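Local coordinates for glycerol dehydratase (PDB 1R9D), which probably dehydrates glycerol without coenzyme B12, as a glycyl-radical enzyme of the pyruvate formate-lyase-like family, at residues D667-P680 and I775-M787. Sequence-based numbering, arbitrary orientation.
Sequences DGVSPSRGCDVSGP and IQNDIIARTEHVM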
ATOM      1  N   ASP A 667     -13.482  25.055  29.789  1.00 28.83           N
ATOM      2  CA  ASP A 667     -13.242  23.618  29.656  1.00 29.51           C
ATOM      3  C   ASP A 667     -14.514  22.829  29.317  1.00 28.31           C
ATOM      4  O   ASP A 667     -15.518  22.935  30.013  1.00 28.64           O
ATOM      5  CB  ASP A 667     -12.630  23.087  30.958  1.00 31.40           C
ATOM      6  CG  ASP A 667     -13.426  23.503  32.190  1.00 34.42           C
ATOM      7  OD1 ASP A 667     -14.040  22.625  32.830  1.00 35.87           O
ATOM      8  OD2 ASP A 667     -13.444  24.713  32.514  1.00 36.37           O
ATOM      9  N   GLY A 668     -14.463  22.042  28.244  1.00 26.76           N
ATOM     10  CA  GLY A 668     -15.614  21.248  27.842  1.00 24.92           C
ATOM     11  C   GLY A 668     -16.849  22.103  27.610  1.00 24.45           C
ATOM     12  O   GLY A 668     -16.778  23.124  26.932  1.00 24.57           O
ATOM     13  N   VAL A 669     -17.983  21.686  28.164  1.00 23.91           N
ATOM     14  CA  VAL A 669     -19.216  22.452  28.018  1.00 23.22           C
ATOM     15  C   VAL A 669     -19.543  23.184  29.319  1.00 23.67           C
ATOM     16  O   VAL A 669     -20.672  23.628  29.528  1.00 24.31           O
ATOM     17  CB  VAL A 669     -20.403  21.540  27.619  1.00 22.01           C
ATOM     18  CG1 VAL A 669     -20.151  20.963  26.231  1.00 22.01           C
ATOM     19  CG2 VAL A 669     -20.585  20.419  28.648  1.00 23.48           C
ATOM     20  N   SER A 670     -18.545  23.305  30.194  1.00 24.12           N
ATOM     21  CA  SER A 670     -18.719  23.979  31.480  1.00 24.37           C
ATOM     22  C   SER A 670     -18.761  25.497  31.299  1.00 23.31           C
ATOM     23  O   SER A 670     -18.122  26.038  30.403  1.00 24.29           O
ATOM     24  CB  SER A 670     -17.550  23.649  32.423  1.00 25.88           C
ATOM     25  OG  SER A 670     -17.261  22.263  32.449  1.00 28.57           O
ATOM     26  N   PRO A 671     -19.520  26.202  32.153  1.00 23.82           N
ATOM     27  CA  PRO A 671     -19.604  27.664  32.056  1.00 24.00           C
ATOM     28  C   PRO A 671     -18.215  28.268  32.288  1.00 25.24           C
ATOM     29  O   PRO A 671     -17.366  27.636  32.924  1.00 25.70           O
ATOM     30  CB  PRO A 671     -20.574  28.027  33.180  1.00 23.80           C
ATOM     31  CG  PRO A 671     -21.483  26.835  33.238  1.00 23.66           C
ATOM     32  CD  PRO A 671     -20.505  25.678  33.116  1.00 23.03           C
ATOM     33  N   SER A 672     -17.978  29.471  31.770  1.00 25.35           N
ATOM     34  CA  SER A 672     -16.687  30.139  31.957  1.00 27.31           C
ATOM     35  C   SER A 672     -16.507  30.491  33.430  1.00 27.46           C
ATOM     36  O   SER A 672     -17.482  30.675  34.150  1.00 26.88           O
ATOM     37  CB  SER A 672     -16.607  31.420  31.119  1.00 28.13           C
ATOM     38  OG  SER A 672     -16.573  31.133  29.733  1.00 30.41           O
ATOM     39  N   ARG A 673     -15.258  30.600  33.866  1.00 28.03           N
ATOM     40  CA  ARG A 673     -14.959  30.907  35.262  1.00 30.18           C
ATOM     41  C   ARG A 673     -15.687  32.139  35.785  1.00 29.56           C
ATOM     42  O   ARG A 673     -15.704  33.183  35.134  1.00 29.80           O
ATOM     43  CB  ARG A 673     -13.450  31.103  35.452  1.00 31.34           C
ATOM     44  CG  ARG A 673     -12.876  32.257  34.659  1.00 32.97           C
ATOM     45  CD  ARG A 673     -11.424  32.517  35.029  1.00 35.15           C
ATOM     46  NE  ARG A 673     -10.541  31.426  34.621  1.00 35.60           N
ATOM     47  CZ  ARG A 673      -9.214  31.490  34.671  1.00 35.47           C
ATOM     48  NH1 ARG A 673      -8.622  32.591  35.115  1.00 35.37           N
ATOM     49  NH2 ARG A 673      -8.482  30.463  34.262  1.00 36.25           N
ATOM     50  N   GLY A 674     -16.284  31.992  36.966  1.00 30.42           N
ATOM     51  CA  GLY A 674     -17.000  33.082  37.611  1.00 30.95           C
ATOM     52  C   GLY A 674     -18.270  33.564  36.936  1.00 31.38           C
ATOM     53  O   GLY A 674     -18.911  34.500  37.422  1.00 31.05           O
ATOM     54  N   CYS A 675     -18.649  32.934  35.827  1.00 30.69           N
ATOM     55  CA  CYS A 675     -19.849  33.341  35.105  1.00 31.01           C
ATOM     56  C   CYS A 675     -21.129  32.715  35.633  1.00 30.14           C
ATOM     57  O   CYS A 675     -22.206  33.297  35.500  1.00 29.55           O
ATOM     58  CB  CYS A 675     -19.697  33.033  33.617  1.00 31.11           C
ATOM     59  SG  CYS A 675     -18.556  34.158  32.790  1.00 36.34           S
ATOM     60  N   ASP A 676     -21.010  31.529  36.223  1.00 29.18           N
ATOM     61  CA  ASP A 676     -22.164  30.840  36.781  1.00 29.13           C
ATOM     62  C   ASP A 676     -22.337  31.262  38.238  1.00 28.93           C
ATOM     63  O   ASP A 676     -21.749  30.683  39.150  1.00 28.57           O
ATOM     64  CB  ASP A 676     -22.006  29.310  36.636  1.00 30.28           C
ATOM     65  CG  ASP A 676     -20.604  28.809  36.984  1.00 31.77           C
ATOM     66  OD1 ASP A 676     -19.620  29.572  36.857  1.00 32.64           O
ATOM     67  OD2 ASP A 676     -20.485  27.622  37.362  1.00 32.99           O
ATOM     68  N   VAL A 677     -23.158  32.289  38.436  1.00 28.19           N
ATOM     69  CA  VAL A 677     -23.408  32.853  39.757  1.00 28.40           C
ATOM     70  C   VAL A 677     -24.814  32.587  40.286  1.00 28.75           C
ATOM     71  O   VAL A 677     -25.287  33.283  41.193  1.00 29.52           O
ATOM     72  CB  VAL A 677     -23.184  34.376  39.727  1.00 27.98           C
ATOM     73  CG1 VAL A 677     -21.749  34.680  39.323  1.00 29.06           C
ATOM     74  CG2 VAL A 677     -24.153  35.024  38.734  1.00 28.68           C
ATOM     75  N   SER A 678     -25.480  31.578  39.738  1.00 27.84           N
ATOM     76  CA  SER A 678     -26.836  31.262  40.164  1.00 27.53           C
ATOM     77  C   SER A 678     -26.978  29.886  40.807  1.00 27.18           C
ATOM     78  O   SER A 678     -28.089  29.377  40.956  1.00 26.68           O
ATOM     79  CB  SER A 678     -27.784  31.376  38.964  1.00 28.89           C
ATOM     80  OG  SER A 678     -27.619  32.626  38.313  1.00 28.17           O
ATOM     81  N   GLY A 679     -25.857  29.288  41.201  1.00 26.71           N
ATOM     82  CA  GLY A 679     -25.916  27.974  41.819  1.00 26.44           C
ATOM     83  C   GLY A 679     -25.630  26.843  40.842  1.00 26.28           C
ATOM     84  O   GLY A 679     -25.739  27.029  39.632  1.00 26.49           O
ATOM     85  N   PRO A 680     -25.270  25.649  41.339  1.00 26.61           N
ATOM     86  CA  PRO A 680     -24.972  24.505  40.469  1.00 26.57           C
ATOM     87  C   PRO A 680     -26.157  23.928  39.692  1.00 26.39           C
ATOM     88  O   PRO A 680     -25.981  23.408  38.594  1.00 25.88           O
ATOM     89  CB  PRO A 680     -24.357  23.494  41.435  1.00 26.59           C
ATOM     90  CG  PRO A 680     -25.061  23.796  42.726  1.00 27.14           C
ATOM     91  CD  PRO A 680     -25.045  25.307  42.755  1.00 27.09           C
ATOM     92  N   ILE A 775      -1.840  25.322  34.123  1.00 28.07           N
ATOM     93  CA  ILE A 775      -2.973  24.418  34.268  1.00 27.89           C
ATOM     94  C   ILE A 775      -3.420  24.405  35.725  1.00 28.26           C
ATOM     95  O   ILE A 775      -4.614  24.335  36.015  1.00 27.16           O
ATOM     96  CB  ILE A 775      -2.591  22.997  33.801  1.00 28.78           C
ATOM     97  CG1 ILE A 775      -2.225  23.042  32.315  1.00 27.58           C
ATOM     98  CG2 ILE A 775      -3.740  22.021  34.056  1.00 27.25           C
ATOM     99  CD1 ILE A 775      -1.568  21.772  31.794  1.00 30.27           C
ATOM    100  N   GLN A 776      -2.464  24.479  36.647  1.00 27.89           N
ATOM    101  CA  GLN A 776      -2.805  24.503  38.066  1.00 27.81           C
ATOM    102  C   GLN A 776      -3.674  25.727  38.343  1.00 27.31           C
ATOM    103  O   GLN A 776      -4.692  25.635  39.031  1.00 28.21           O
ATOM    104  CB  GLN A 776      -1.553  24.599  38.936  1.00 27.43           C
ATOM    105  CG  GLN A 776      -0.612  23.415  38.866  1.00 27.99           C
ATOM    106  CD  GLN A 776       0.536  23.564  39.847  1.00 28.23           C
ATOM    107  OE1 GLN A 776       0.994  24.677  40.105  1.00 28.20           O
ATOM    108  NE2 GLN A 776       1.009  22.448  40.390  1.00 27.53           N
ATOM    109  N   ASN A 777      -3.264  26.869  37.799  1.00 27.72           N
ATOM    110  CA  ASN A 777      -3.998  28.115  37.999  1.00 27.50           C
ATOM    111  C   ASN A 777      -5.383  28.103  37.361  1.00 27.62           C
ATOM    112  O   ASN A 777      -6.313  28.701  37.893  1.00 26.87           O
ATOM    113  CB  ASN A 777      -3.198  29.305  37.460  1.00 28.40           C
ATOM    114  CG  ASN A 777      -1.956  29.591  38.288  1.00 29.41           C
ATOM    115  OD1 ASN A 777      -1.872  29.194  39.451  1.00 30.24           O
ATOM    116  ND2 ASN A 777      -0.995  30.293  37.697  1.00 30.08           N
ATOM    117  N   ASP A 778      -5.524  27.435  36.222  1.00 27.34           N
ATOM    118  CA  ASP A 778      -6.824  27.373  35.564  1.00 27.54           C
ATOM    119  C   ASP A 778      -7.794  26.605  36.459  1.00 26.95           C
ATOM    120  O   ASP A 778      -8.951  26.996  36.612  1.00 26.92           O
ATOM    121  CB  ASP A 778      -6.711  26.682  34.198  1.00 28.51           C
ATOM    122  CG  ASP A 778      -8.011  26.742  33.403  1.00 30.93           C
ATOM    123  OD1 ASP A 778      -8.471  25.683  32.922  1.00 30.78           O
ATOM    124  OD2 ASP A 778      -8.566  27.852  33.254  1.00 30.09           O
ATOM    125  N   ILE A 779      -7.317  25.517  37.063  1.00 25.97           N
ATOM    126  CA  ILE A 779      -8.158  24.709  37.943  1.00 25.78           C
ATOM    127  C   ILE A 779      -8.535  25.472  39.213  1.00 26.54           C
ATOM    128  O   ILE A 779      -9.678  25.423  39.664  1.00 26.31           O
ATOM    129  CB  ILE A 779      -7.454  23.387  38.327  1.00 25.05           C
ATOM    130  CG1 ILE A 779      -7.303  22.511  37.078  1.00 25.59           C
ATOM    131  CG2 ILE A 779      -8.242  22.662  39.410  1.00 25.82           C
ATOM    132  CD1 ILE A 779      -6.476  21.247  37.296  1.00 25.14           C
ATOM    133  N   ILE A 780      -7.571  26.178  39.786  1.00 25.84           N
ATOM    134  CA  ILE A 780      -7.830  26.951  40.997  1.00 26.63           C
ATOM    135  C   ILE A 780      -8.842  28.072  40.720  1.00 26.31           C
ATOM    136  O   ILE A 780      -9.655  28.413  41.584  1.00 27.09           O
ATOM    137  CB  ILE A 780      -6.509  27.565  41.542  1.00 26.10           C
ATOM    138  CG1 ILE A 780      -5.601  26.444  42.058  1.00 26.95           C
ATOM    139  CG2 ILE A 780      -6.802  28.561  42.654  1.00 27.68           C
ATOM    140  CD1 ILE A 780      -4.179  26.891  42.370  1.00 27.68           C
ATOM    141  N   ALA A 781      -8.799  28.624  39.510  1.00 26.59           N
ATOM    142  CA  ALA A 781      -9.684  29.726  39.130  1.00 26.72           C
ATOM    143  C   ALA A 781     -11.121  29.325  38.803  1.00 27.32           C
ATOM    144  O   ALA A 781     -11.992  30.186  38.658  1.00 27.06           O
ATOM    145  CB  ALA A 781      -9.082  30.491  37.957  1.00 27.55           C
ATOM    146  N   ARG A 782     -11.376  28.028  38.690  1.00 26.81           N
ATOM    147  CA  ARG A 782     -12.722  27.564  38.384  1.00 27.34           C
ATOM    148  C   ARG A 782     -13.710  27.967  39.468  1.00 27.71           C
ATOM    149  O   ARG A 782     -13.351  28.105  40.639  1.00 25.95           O
ATOM    150  CB  ARG A 782     -12.733  26.046  38.228  1.00 26.32           C
ATOM    151  CG  ARG A 782     -12.010  25.573  36.989  1.00 26.16           C
ATOM    152  CD  ARG A 782     -11.911  24.061  36.960  1.00 27.37           C
ATOM    153  NE  ARG A 782     -11.139  23.608  35.807  1.00 28.03           N
ATOM    154  CZ  ARG A 782     -10.813  22.341  35.579  1.00 29.42           C
ATOM    155  NH1 ARG A 782     -11.193  21.396  36.429  1.00 27.78           N
ATOM    156  NH2 ARG A 782     -10.106  22.023  34.501  1.00 29.08           N
ATOM    157  N   THR A 783     -14.963  28.152  39.067  1.00 28.43           N
ATOM    158  CA  THR A 783     -16.011  28.524  40.006  1.00 29.07           C
ATOM    159  C   THR A 783     -16.152  27.462  41.091  1.00 29.41           C
ATOM    160  O   THR A 783     -16.127  26.266  40.807  1.00 28.77           O
ATOM    161  CB  THR A 783     -17.374  28.646  39.303  1.00 28.92           C
ATOM    162  OG1 THR A 783     -17.280  29.585  38.226  1.00 30.57           O
ATOM    163  CG2 THR A 783     -18.438  29.104  40.295  1.00 30.38           C
ATOM    164  N   GLU A 784     -16.295  27.902  42.336  1.00 29.63           N
ATOM    165  CA  GLU A 784     -16.475  26.978  43.446  1.00 30.64           C
ATOM    166  C   GLU A 784     -17.923  27.096  43.899  1.00 31.11           C
ATOM    167  O   GLU A 784     -18.361  28.171  44.301  1.00 30.03           O
ATOM    168  CB  GLU A 784     -15.542  27.330  44.606  1.00 33.06           C
ATOM    169  CG  GLU A 784     -15.844  26.554  45.879  1.00 37.30           C
ATOM    170  CD  GLU A 784     -14.935  26.938  47.033  1.00 40.23           C
ATOM    171  OE1 GLU A 784     -13.763  26.501  47.043  1.00 42.21           O
ATOM    172  OE2 GLU A 784     -15.391  27.687  47.925  1.00 41.83           O
ATOM    173  N   HIS A 785     -18.660  25.992  43.834  1.00 30.29           N
ATOM    174  CA  HIS A 785     -20.069  25.982  44.219  1.00 30.53           C
ATOM    175  C   HIS A 785     -20.351  25.421  45.604  1.00 30.84           C
ATOM    176  O   HIS A 785     -19.513  24.765  46.221  1.00 30.75           O
ATOM    177  CB  HIS A 785     -20.888  25.148  43.224  1.00 30.02           C
ATOM    178  CG  HIS A 785     -21.063  25.787  41.883  1.00 30.73           C
ATOM    179  ND1 HIS A 785     -21.900  26.860  41.675  1.00 30.94           N
ATOM    180  CD2 HIS A 785     -20.522  25.491  40.677  1.00 31.48           C
ATOM    181  CE1 HIS A 785     -21.868  27.199  40.398  1.00 31.30           C
ATOM    182  NE2 HIS A 785     -21.040  26.383  39.771  1.00 31.17           N
ATOM    183  N   VAL A 786     -21.560  25.707  46.075  1.00 31.48           N
ATOM    184  CA  VAL A 786     -22.079  25.190  47.329  1.00 32.47           C
ATOM    185  C   VAL A 786     -23.394  24.609  46.835  1.00 33.44           C
ATOM    186  O   VAL A 786     -23.873  24.998  45.770  1.00 32.82           O
ATOM    187  CB  VAL A 786     -22.323  26.291  48.387  1.00 33.17           C
ATOM    188  CG1 VAL A 786     -20.989  26.728  48.982  1.00 33.73           C
ATOM    189  CG2 VAL A 786     -23.047  27.473  47.767  1.00 33.59           C
ATOM    190  N   MET A 787     -23.969  23.677  47.578  1.00 34.75           N
ATOM    191  CA  MET A 787     -25.201  23.030  47.146  1.00 37.78           C
ATOM    192  C   MET A 787     -26.419  23.949  47.246  1.00 39.69           C
ATOM    193  O   MET A 787     -27.081  24.231  46.237  1.00 40.81           O
ATOM    194  CB  MET A 787     -25.411  21.756  47.970  1.00 38.81           C
ATOM    195  CG  MET A 787     -26.064  20.608  47.217  1.00 40.47           C
ATOM    196  SD  MET A 787     -25.121  20.007  45.793  1.00 37.41           S
ATOM    197  CE  MET A 787     -24.124  18.700  46.524  1.00 39.33           C
TER
HETATM  198  O   HOH W   1     -11.134  25.455  33.553  1.00 35.50           O
HETATM  199  O   HOH W   2     -11.011  28.391  35.223  1.00 31.63           O
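T783 OG1 is held by two groups of the 667-680 loop: it accepts from G674 N at 2.9 Å and donates to D676 OD1, 2.7 Å away, meeting that oxygen on its syn side. The hydroxyl lies beside its own backbone N (chi1 -56°), which turns it toward the loop. D676 OD2 takes a 2.8 Å His-carboxylate hydrogen bond from H785 NE2, approaching from above the carboxylate plane. With OD1 on T783 and OD2 on H785, D676 bridges the two; its carboxylate and the ring are 74° apart. P680 CB makes a CH-pi contact over one ring face, 4.2 Å from the H785 centroid, and T783 CG2, from the ring's own segment, lies over the rim of the other. Farther along, R673 NH2 forms a salt bridge with D778 OD2 (2.8 Å), which offers its anti lone pair in the guanidinium plane. R673 CZ lies 3.4 Å from A781 CB, which sits over one guanidinium face. Water 1 joins D667 OD2, D778 OD1 and R782 NE; D667 OD1 and R782 NH2 also bond to N702 and V761 O, respectively. The contact ties this glycine-radical-region loop to the C-terminal tail, which after helix 773-781 lies against strand 702-705, whose F705 touches both P680 and H785.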